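Local coordinates for KLLA0F20702p (Kluyveromyces lactis, PDB 5Y5A), which is the telomerase protein Est1, which binds Cdc13 and probably helps bring telomerase to telomeres in yeast, at residues F127-I141 / A187-Q199. Numbering follows the deposited sequence.
Sequences FPQIHKLYYSTLELI and ASQRCLLYIGCSQ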
ATOM      1  N   PHE A 127     -10.478 -27.151  -4.571  1.00 75.53           N
ATOM      2  CA  PHE A 127      -9.532 -26.053  -4.733  1.00 69.92           C
ATOM      3  C   PHE A 127      -8.713 -26.074  -6.031  1.00 73.37           C
ATOM      4  O   PHE A 127      -8.478 -25.017  -6.616  1.00 72.38           O
ATOM      5  CB  PHE A 127      -8.571 -25.992  -3.540  1.00 65.45           C
ATOM      6  CG  PHE A 127      -7.763 -24.723  -3.493  1.00 64.86           C
ATOM      7  CD1 PHE A 127      -8.285 -23.581  -2.916  1.00 67.02           C
ATOM      8  CD2 PHE A 127      -6.498 -24.670  -4.051  1.00 62.90           C
ATOM      9  CE1 PHE A 127      -7.551 -22.408  -2.885  1.00 71.08           C
ATOM     10  CE2 PHE A 127      -5.760 -23.502  -4.026  1.00 67.27           C
ATOM     11  CZ  PHE A 127      -6.284 -22.370  -3.440  1.00 68.22           C
ATOM     12  N   PRO A 128      -8.258 -27.257  -6.482  1.00 74.81           N
ATOM     13  CA  PRO A 128      -7.503 -27.213  -7.740  1.00 76.60           C
ATOM     14  C   PRO A 128      -8.310 -26.710  -8.941  1.00 76.98           C
ATOM     15  O   PRO A 128      -7.720 -26.168  -9.874  1.00 79.23           O
ATOM     16  CB  PRO A 128      -7.086 -28.671  -7.943  1.00 76.42           C
ATOM     17  CG  PRO A 128      -6.990 -29.213  -6.564  1.00 76.36           C
ATOM     18  CD  PRO A 128      -8.121 -28.567  -5.818  1.00 74.64           C
ATOM     19  N   GLN A 129      -9.627 -26.885  -8.918  1.00 73.95           N
ATOM     20  CA  GLN A 129     -10.471 -26.411 -10.011  1.00 78.22           C
ATOM     21  C   GLN A 129     -10.584 -24.894  -9.983  1.00 77.34           C
ATOM     22  O   GLN A 129     -10.440 -24.229 -11.012  1.00 75.14           O
ATOM     23  CB  GLN A 129     -11.859 -27.048  -9.937  1.00 82.00           C
ATOM     24  CG  GLN A 129     -11.875 -28.506 -10.356  1.00 93.02           C
ATOM     25  CD  GLN A 129     -11.204 -28.714 -11.700  1.00101.48           C
ATOM     26  OE1 GLN A 129     -11.617 -28.136 -12.708  1.00105.44           O
ATOM     27  NE2 GLN A 129     -10.151 -29.525 -11.718  1.00103.10           N
ATOM     28  N   ILE A 130     -10.844 -24.363  -8.793  1.00 74.31           N
ATOM     29  CA  ILE A 130     -10.930 -22.930  -8.575  1.00 70.21           C
ATOM     30  C   ILE A 130      -9.654 -22.254  -9.032  1.00 73.08           C
ATOM     31  O   ILE A 130      -9.688 -21.259  -9.756  1.00 75.07           O
ATOM     32  CB  ILE A 130     -11.175 -22.601  -7.093  1.00 64.56           C
ATOM     33  CG1 ILE A 130     -12.510 -23.194  -6.637  1.00 62.53           C
ATOM     34  CG2 ILE A 130     -11.143 -21.091  -6.866  1.00 62.46           C
ATOM     35  CD1 ILE A 130     -12.792 -22.989  -5.172  1.00 62.40           C
ATOM     36  N   HIS A 131      -8.526 -22.809  -8.610  1.00 71.80           N
ATOM     37  CA  HIS A 131      -7.235 -22.259  -8.984  1.00 70.05           C
ATOM     38  C   HIS A 131      -7.034 -22.322 -10.491  1.00 76.06           C
ATOM     39  O   HIS A 131      -6.459 -21.411 -11.085  1.00 77.77           O
ATOM     40  CB  HIS A 131      -6.106 -23.002  -8.276  1.00 64.03           C
ATOM     41  CG  HIS A 131      -4.753 -22.430  -8.550  1.00 62.97           C
ATOM     42  ND1 HIS A 131      -3.922 -22.920  -9.535  1.00 67.26           N
ATOM     43  CD2 HIS A 131      -4.092 -21.394  -7.982  1.00 59.37           C
ATOM     44  CE1 HIS A 131      -2.805 -22.215  -9.555  1.00 65.05           C
ATOM     45  NE2 HIS A 131      -2.882 -21.284  -8.621  1.00 59.57           N
ATOM     46  N   LYS A 132      -7.519 -23.396 -11.105  1.00 75.54           N
ATOM     47  CA  LYS A 132      -7.347 -23.594 -12.539  1.00 75.75           C
ATOM     48  C   LYS A 132      -8.143 -22.588 -13.352  1.00 70.57           C
ATOM     49  O   LYS A 132      -7.673 -22.131 -14.385  1.00 68.44           O
ATOM     50  CB  LYS A 132      -7.742 -25.014 -12.947  1.00 77.24           C
ATOM     51  CG  LYS A 132      -6.603 -26.012 -12.840  1.00 83.88           C
ATOM     52  CD  LYS A 132      -7.029 -27.409 -13.259  1.00 90.47           C
ATOM     53  CE  LYS A 132      -5.903 -28.411 -13.033  1.00 93.69           C
ATOM     54  NZ  LYS A 132      -6.307 -29.805 -13.365  1.00100.37           N
ATOM     55  N   LEU A 133      -9.341 -22.243 -12.892  1.00 69.05           N
ATOM     56  CA  LEU A 133     -10.173 -21.278 -13.605  1.00 67.87           C
ATOM     57  C   LEU A 133      -9.444 -19.947 -13.812  1.00 66.85           C
ATOM     58  O   LEU A 133      -9.522 -19.337 -14.880  1.00 68.86           O
ATOM     59  CB  LEU A 133     -11.478 -21.045 -12.853  1.00 72.67           C
ATOM     60  CG  LEU A 133     -12.487 -20.118 -13.532  1.00 77.98           C
ATOM     61  CD1 LEU A 133     -13.040 -20.752 -14.790  1.00 75.57           C
ATOM     62  CD2 LEU A 133     -13.610 -19.799 -12.582  1.00 82.74           C
ATOM     63  N   TYR A 134      -8.715 -19.510 -12.795  1.00 61.02           N
ATOM     64  CA  TYR A 134      -8.018 -18.232 -12.867  1.00 65.93           C
ATOM     65  C   TYR A 134      -6.687 -18.326 -13.597  1.00 66.39           C
ATOM     66  O   TYR A 134      -6.350 -17.454 -14.396  1.00 65.92           O
ATOM     67  CB  TYR A 134      -7.800 -17.674 -11.466  1.00 62.31           C
ATOM     68  CG  TYR A 134      -9.088 -17.286 -10.790  1.00 63.65           C
ATOM     69  CD1 TYR A 134      -9.918 -16.317 -11.345  1.00 60.36           C
ATOM     70  CD2 TYR A 134      -9.478 -17.886  -9.602  1.00 60.43           C
ATOM     71  CE1 TYR A 134     -11.103 -15.961 -10.736  1.00 61.69           C
ATOM     72  CE2 TYR A 134     -10.661 -17.532  -8.983  1.00 57.48           C
ATOM     73  CZ  TYR A 134     -11.468 -16.573  -9.554  1.00 59.46           C
ATOM     74  OH  TYR A 134     -12.644 -16.219  -8.941  1.00 57.03           O
ATOM     75  N   TYR A 135      -5.929 -19.380 -13.316  1.00 65.28           N
ATOM     76  CA  TYR A 135      -4.630 -19.562 -13.947  1.00 71.12           C
ATOM     77  C   TYR A 135      -4.762 -19.940 -15.429  1.00 77.12           C
ATOM     78  O   TYR A 135      -3.876 -19.629 -16.224  1.00 79.96           O
ATOM     79  CB  TYR A 135      -3.813 -20.618 -13.196  1.00 73.87           C
ATOM     80  CG  TYR A 135      -2.372 -20.706 -13.652  1.00 76.91           C
ATOM     81  CD1 TYR A 135      -1.472 -19.692 -13.362  1.00 71.20           C
ATOM     82  CD2 TYR A 135      -1.914 -21.803 -14.371  1.00 82.93           C
ATOM     83  CE1 TYR A 135      -0.157 -19.760 -13.776  1.00 72.76           C
ATOM     84  CE2 TYR A 135      -0.597 -21.883 -14.785  1.00 85.74           C
ATOM     85  CZ  TYR A 135       0.276 -20.855 -14.488  1.00 82.79           C
ATOM     86  OH  TYR A 135       1.587 -20.925 -14.900  1.00 85.89           O
ATOM     87  N   SER A 136      -5.856 -20.611 -15.797  1.00 76.21           N
ATOM     88  CA  SER A 136      -6.135 -20.912 -17.206  1.00 71.43           C
ATOM     89  C   SER A 136      -6.250 -19.621 -17.988  1.00 71.30           C
ATOM     90  O   SER A 136      -5.728 -19.492 -19.096  1.00 72.55           O
ATOM     91  CB  SER A 136      -7.436 -21.704 -17.384  1.00 68.14           C
ATOM     92  OG  SER A 136      -7.367 -22.990 -16.802  1.00 71.61           O
ATOM     93  N   THR A 137      -6.959 -18.668 -17.397  1.00 66.26           N
ATOM     94  CA  THR A 137      -7.237 -17.404 -18.049  1.00 67.19           C
ATOM     95  C   THR A 137      -5.938 -16.635 -18.274  1.00 72.04           C
ATOM     96  O   THR A 137      -5.714 -16.099 -19.359  1.00 74.65           O
ATOM     97  CB  THR A 137      -8.227 -16.578 -17.223  1.00 63.05           C
ATOM     98  OG1 THR A 137      -9.316 -17.426 -16.831  1.00 68.84           O
ATOM     99  CG2 THR A 137      -8.770 -15.418 -18.038  1.00 58.79           C
ATOM    100  N   LEU A 138      -5.080 -16.603 -17.256  1.00 71.81           N
ATOM    101  CA  LEU A 138      -3.742 -16.029 -17.386  1.00 67.98           C
ATOM    102  C   LEU A 138      -2.968 -16.659 -18.544  1.00 74.01           C
ATOM    103  O   LEU A 138      -2.479 -15.954 -19.430  1.00 77.02           O
ATOM    104  CB  LEU A 138      -2.950 -16.207 -16.091  1.00 65.83           C
ATOM    105  CG  LEU A 138      -3.189 -15.192 -14.979  1.00 69.44           C
ATOM    106  CD1 LEU A 138      -2.332 -15.530 -13.775  1.00 71.35           C
ATOM    107  CD2 LEU A 138      -2.897 -13.786 -15.469  1.00 67.90           C
ATOM    108  N   GLU A 139      -2.858 -17.985 -18.523  1.00 70.17           N
ATOM    109  CA  GLU A 139      -2.159 -18.725 -19.573  1.00 78.04           C
ATOM    110  C   GLU A 139      -2.769 -18.455 -20.943  1.00 80.73           C
ATOM    111  O   GLU A 139      -2.051 -18.321 -21.933  1.00 82.02           O
ATOM    112  CB  GLU A 139      -2.180 -20.233 -19.287  1.00 79.63           C
ATOM    113  CG  GLU A 139      -1.258 -20.685 -18.167  1.00 85.53           C
ATOM    114  CD  GLU A 139      -1.289 -22.193 -17.961  1.00 93.61           C
ATOM    115  OE1 GLU A 139      -2.392 -22.778 -17.989  1.00 94.71           O
ATOM    116  OE2 GLU A 139      -0.209 -22.793 -17.770  1.00 96.35           O
ATOM    117  N   LEU A 140      -4.098 -18.387 -20.991  1.00 76.91           N
ATOM    118  CA  LEU A 140      -4.802 -18.047 -22.220  1.00 72.60           C
ATOM    119  C   LEU A 140      -4.357 -16.684 -22.717  1.00 74.41           C
ATOM    120  O   LEU A 140      -3.984 -16.525 -23.878  1.00 81.87           O
ATOM    121  CB  LEU A 140      -6.317 -18.049 -22.002  1.00 68.90           C
ATOM    122  CG  LEU A 140      -7.145 -17.499 -23.169  1.00 74.42           C
ATOM    123  CD1 LEU A 140      -7.045 -18.411 -24.383  1.00 79.83           C
ATOM    124  CD2 LEU A 140      -8.599 -17.285 -22.781  1.00 72.84           C
ATOM    125  N   ILE A 141      -4.387 -15.709 -21.816  1.00 66.50           N
ATOM    126  CA  ILE A 141      -4.070 -14.329 -22.146  1.00 66.19           C
ATOM    127  C   ILE A 141      -2.642 -14.177 -22.659  1.00 72.33           C
ATOM    128  O   ILE A 141      -2.417 -13.604 -23.724  1.00 78.31           O
ATOM    129  CB  ILE A 141      -4.277 -13.417 -20.929  1.00 59.46           C
ATOM    130  CG1 ILE A 141      -5.771 -13.252 -20.650  1.00 58.94           C
ATOM    131  CG2 ILE A 141      -3.629 -12.064 -21.153  1.00 57.84           C
ATOM    132  CD1 ILE A 141      -6.067 -12.574 -19.331  1.00 56.78           C
ATOM    133  N   ALA A 187      -7.952  -8.159 -16.599  1.00 52.54           N
ATOM    134  CA  ALA A 187      -8.324  -9.563 -16.446  1.00 61.22           C
ATOM    135  C   ALA A 187      -7.213 -10.312 -15.724  1.00 63.34           C
ATOM    136  O   ALA A 187      -7.472 -11.116 -14.831  1.00 64.45           O
ATOM    137  CB  ALA A 187      -8.611 -10.202 -17.792  1.00 58.37           C
ATOM    138  N   SER A 188      -5.974 -10.023 -16.113  1.00 61.53           N
ATOM    139  CA  SER A 188      -4.811 -10.638 -15.496  1.00 56.92           C
ATOM    140  C   SER A 188      -4.726 -10.272 -14.025  1.00 60.31           C
ATOM    141  O   SER A 188      -4.506 -11.134 -13.174  1.00 64.60           O
ATOM    142  CB  SER A 188      -3.537 -10.217 -16.220  1.00 51.24           C
ATOM    143  OG  SER A 188      -3.556 -10.693 -17.556  1.00 56.49           O
ATOM    144  N   GLN A 189      -4.919  -8.991 -13.737  1.00 57.69           N
ATOM    145  CA  GLN A 189      -4.892  -8.500 -12.368  1.00 53.56           C
ATOM    146  C   GLN A 189      -5.950  -9.198 -11.515  1.00 54.00           C
ATOM    147  O   GLN A 189      -5.707  -9.537 -10.358  1.00 60.30           O
ATOM    148  CB  GLN A 189      -5.099  -6.982 -12.343  1.00 51.23           C
ATOM    149  CG  GLN A 189      -4.848  -6.339 -10.989  1.00 47.37           C
ATOM    150  CD  GLN A 189      -6.063  -6.362 -10.086  1.00 51.67           C
ATOM    151  OE1 GLN A 189      -7.201  -6.382 -10.554  1.00 53.04           O
ATOM    152  NE2 GLN A 189      -5.826  -6.356  -8.780  1.00 57.19           N
ATOM    153  N   ARG A 190      -7.128  -9.416 -12.085  1.00 57.56           N
ATOM    154  CA  ARG A 190      -8.174 -10.114 -11.352  1.00 60.31           C
ATOM    155  C   ARG A 190      -7.784 -11.562 -11.082  1.00 58.83           C
ATOM    156  O   ARG A 190      -8.017 -12.077  -9.986  1.00 54.86           O
ATOM    157  CB  ARG A 190      -9.494 -10.052 -12.108  1.00 62.49           C
ATOM    158  CG  ARG A 190     -10.088  -8.654 -12.151  1.00 66.77           C
ATOM    159  CD  ARG A 190     -10.220  -8.057 -10.754  1.00 63.18           C
ATOM    160  NE  ARG A 190     -11.234  -7.011 -10.741  1.00 64.70           N
ATOM    161  CZ  ARG A 190     -10.972  -5.712 -10.832  1.00 64.04           C
ATOM    162  NH1 ARG A 190      -9.717  -5.287 -10.912  1.00 61.03           N
ATOM    163  NH2 ARG A 190     -11.968  -4.841 -10.828  1.00 61.39           N
ATOM    164  N   CYS A 191      -7.179 -12.209 -12.075  1.00 55.84           N
ATOM    165  CA  CYS A 191      -6.736 -13.590 -11.912  1.00 56.00           C
ATOM    166  C   CYS A 191      -5.728 -13.690 -10.780  1.00 57.96           C
ATOM    167  O   CYS A 191      -5.823 -14.568  -9.926  1.00 63.13           O
ATOM    168  CB  CYS A 191      -6.121 -14.128 -13.202  1.00 54.19           C
ATOM    169  SG  CYS A 191      -7.296 -14.402 -14.527  1.00 64.21           S
ATOM    170  N   LEU A 192      -4.762 -12.781 -10.777  1.00 53.52           N
ATOM    171  CA  LEU A 192      -3.760 -12.757  -9.729  1.00 53.05           C
ATOM    172  C   LEU A 192      -4.385 -12.411  -8.376  1.00 52.72           C
ATOM    173  O   LEU A 192      -3.988 -12.960  -7.350  1.00 54.48           O
ATOM    174  CB  LEU A 192      -2.654 -11.767 -10.083  1.00 51.45           C
ATOM    175  CG  LEU A 192      -1.857 -12.126 -11.343  1.00 54.83           C
ATOM    176  CD1 LEU A 192      -1.050 -10.931 -11.815  1.00 61.62           C
ATOM    177  CD2 LEU A 192      -0.945 -13.323 -11.103  1.00 53.37           C
ATOM    178  N   LEU A 193      -5.366 -11.510  -8.378  1.00 51.07           N
ATOM    179  CA  LEU A 193      -6.060 -11.132  -7.146  1.00 50.43           C
ATOM    180  C   LEU A 193      -6.821 -12.303  -6.526  1.00 55.07           C
ATOM    181  O   LEU A 193      -6.743 -12.534  -5.319  1.00 56.50           O
ATOM    182  CB  LEU A 193      -7.034  -9.975  -7.396  1.00 51.68           C
ATOM    183  CG  LEU A 193      -7.877  -9.534  -6.187  1.00 51.06           C
ATOM    184  CD1 LEU A 193      -7.009  -8.949  -5.070  1.00 46.24           C
ATOM    185  CD2 LEU A 193      -8.958  -8.535  -6.586  1.00 48.61           C
ATOM    186  N   TYR A 194      -7.558 -13.043  -7.343  1.00 50.56           N
ATOM    187  CA  TYR A 194      -8.433 -14.074  -6.803  1.00 56.55           C
ATOM    188  C   TYR A 194      -7.691 -15.386  -6.552  1.00 58.45           C
ATOM    189  O   TYR A 194      -8.119 -16.205  -5.739  1.00 55.73           O
ATOM    190  CB  TYR A 194      -9.629 -14.286  -7.727  1.00 54.66           C
ATOM    191  CG  TYR A 194     -10.515 -13.064  -7.791  1.00 57.54           C
ATOM    192  CD1 TYR A 194     -10.900 -12.405  -6.627  1.00 54.22           C
ATOM    193  CD2 TYR A 194     -10.947 -12.549  -9.012  1.00 57.23           C
ATOM    194  CE1 TYR A 194     -11.704 -11.270  -6.674  1.00 54.35           C
ATOM    195  CE2 TYR A 194     -11.750 -11.415  -9.070  1.00 60.62           C
ATOM    196  CZ  TYR A 194     -12.125 -10.781  -7.899  1.00 58.16           C
ATOM    197  OH  TYR A 194     -12.925  -9.662  -7.952  1.00 56.20           O
ATOM    198  N   ILE A 195      -6.576 -15.585  -7.239  1.00 60.52           N
ATOM    199  CA  ILE A 195      -5.681 -16.670  -6.869  1.00 63.09           C
ATOM    200  C   ILE A 195      -5.156 -16.367  -5.466  1.00 63.53           C
ATOM    201  O   ILE A 195      -5.139 -17.243  -4.603  1.00 59.79           O
ATOM    202  CB  ILE A 195      -4.519 -16.835  -7.872  1.00 59.94           C
ATOM    203  CG1 ILE A 195      -5.007 -17.566  -9.126  1.00 60.10           C
ATOM    204  CG2 ILE A 195      -3.371 -17.602  -7.248  1.00 60.34           C
ATOM    205  CD1 ILE A 195      -3.960 -17.702 -10.207  1.00 57.04           C
ATOM    206  N   GLY A 196      -4.765 -15.110  -5.243  1.00 60.61           N
ATOM    207  CA  GLY A 196      -4.282 -14.660  -3.946  1.00 57.88           C
ATOM    208  C   GLY A 196      -5.256 -14.939  -2.815  1.00 57.83           C
ATOM    209  O   GLY A 196      -4.906 -15.595  -1.828  1.00 59.36           O
ATOM    210  N   CYS A 197      -6.486 -14.453  -2.965  1.00 56.45           N
ATOM    211  CA  CYS A 197      -7.542 -14.702  -1.984  1.00 57.11           C
ATOM    212  C   CYS A 197      -7.778 -16.185  -1.739  1.00 56.12           C
ATOM    213  O   CYS A 197      -7.946 -16.606  -0.597  1.00 62.82           O
ATOM    214  CB  CYS A 197      -8.857 -14.070  -2.431  1.00 57.31           C
ATOM    215  SG  CYS A 197      -8.789 -12.298  -2.703  1.00 60.99           S
ATOM    216  N   SER A 198      -7.815 -16.966  -2.817  1.00 57.53           N
ATOM    217  CA  SER A 198      -8.061 -18.402  -2.715  1.00 60.13           C
ATOM    218  C   SER A 198      -6.957 -19.071  -1.909  1.00 62.12           C
ATOM    219  O   SER A 198      -7.226 -19.886  -1.035  1.00 61.20           O
ATOM    220  CB  SER A 198      -8.158 -19.038  -4.100  1.00 58.67           C
ATOM    221  OG  SER A 198      -9.175 -18.423  -4.864  1.00 60.18           O
ATOM    222  N   GLN A 199      -5.716 -18.707  -2.217  1.00 63.27           N
ATOM    223  CA  GLN A 199      -4.551 -19.210  -1.502  1.00 67.66           C
ATOM    224  C   GLN A 199      -4.598 -18.857  -0.022  1.00 72.93           C
ATOM    225  O   GLN A 199      -4.219 -19.670   0.823  1.00 74.57           O
ATOM    226  CB  GLN A 199      -3.266 -18.659  -2.120  1.00 68.74           C
ATOM    227  CG  GLN A 199      -2.917 -19.273  -3.449  1.00 71.62           C
ATOM    228  CD  GLN A 199      -2.649 -20.751  -3.327  1.00 81.00           C
ATOM    229  OE1 GLN A 199      -2.053 -21.206  -2.348  1.00 82.45           O
ATOM    230  NE2 GLN A 199      -3.098 -21.517  -4.314  1.00 85.38           N
TER
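Tyr134 lays one face of its ring over the CB of Tyr194, a CH-pi contact in which that carbon stands 3.7 Å from the ring centroid. With CG anti to the carbonyl carbon (chi1 -67°), the Tyr134 ring passes this CB and runs out to a hydrogen bond between its OH and His90 of helix 78-105. The Tyr194 ring, its plane 39° from that of Tyr134, leads off to stack on Trp86, and its OH bonds to Asp83 of the same helix. At the root of the ring, Tyr134 CB packs at 3.6 Å on Ile195 CG1. A turn further along, Leu138 lies against three residues: CG meets Cys191 CB at 3.6 Å, CD1 crosses to Leu192 CD2, and CD2 lies on Ser188. Ile141 CD1 rests on Ala187 CB, 3.8 Å away. At the other end, the rim of Phe127 meets Ser198 and Gln199 near the ring plane, CE2 lying 3.3 Å from Gln199 NE2. Replacing Tyr134 with an alanine is likely to open a gap over Tyr194 CB and leave His90 without its hydroxyl partner. Segments 127-141 and 187-199, parts of helices 113-144 and 179-206, run nearly antiparallel (156°) within the TPR-like helical part of Est1. Buried Ser198 OG is satisfied within its own helix, donating to Tyr194 O at 2.6 Å, and the contact between the helices is mainly apolar and aromatic packing.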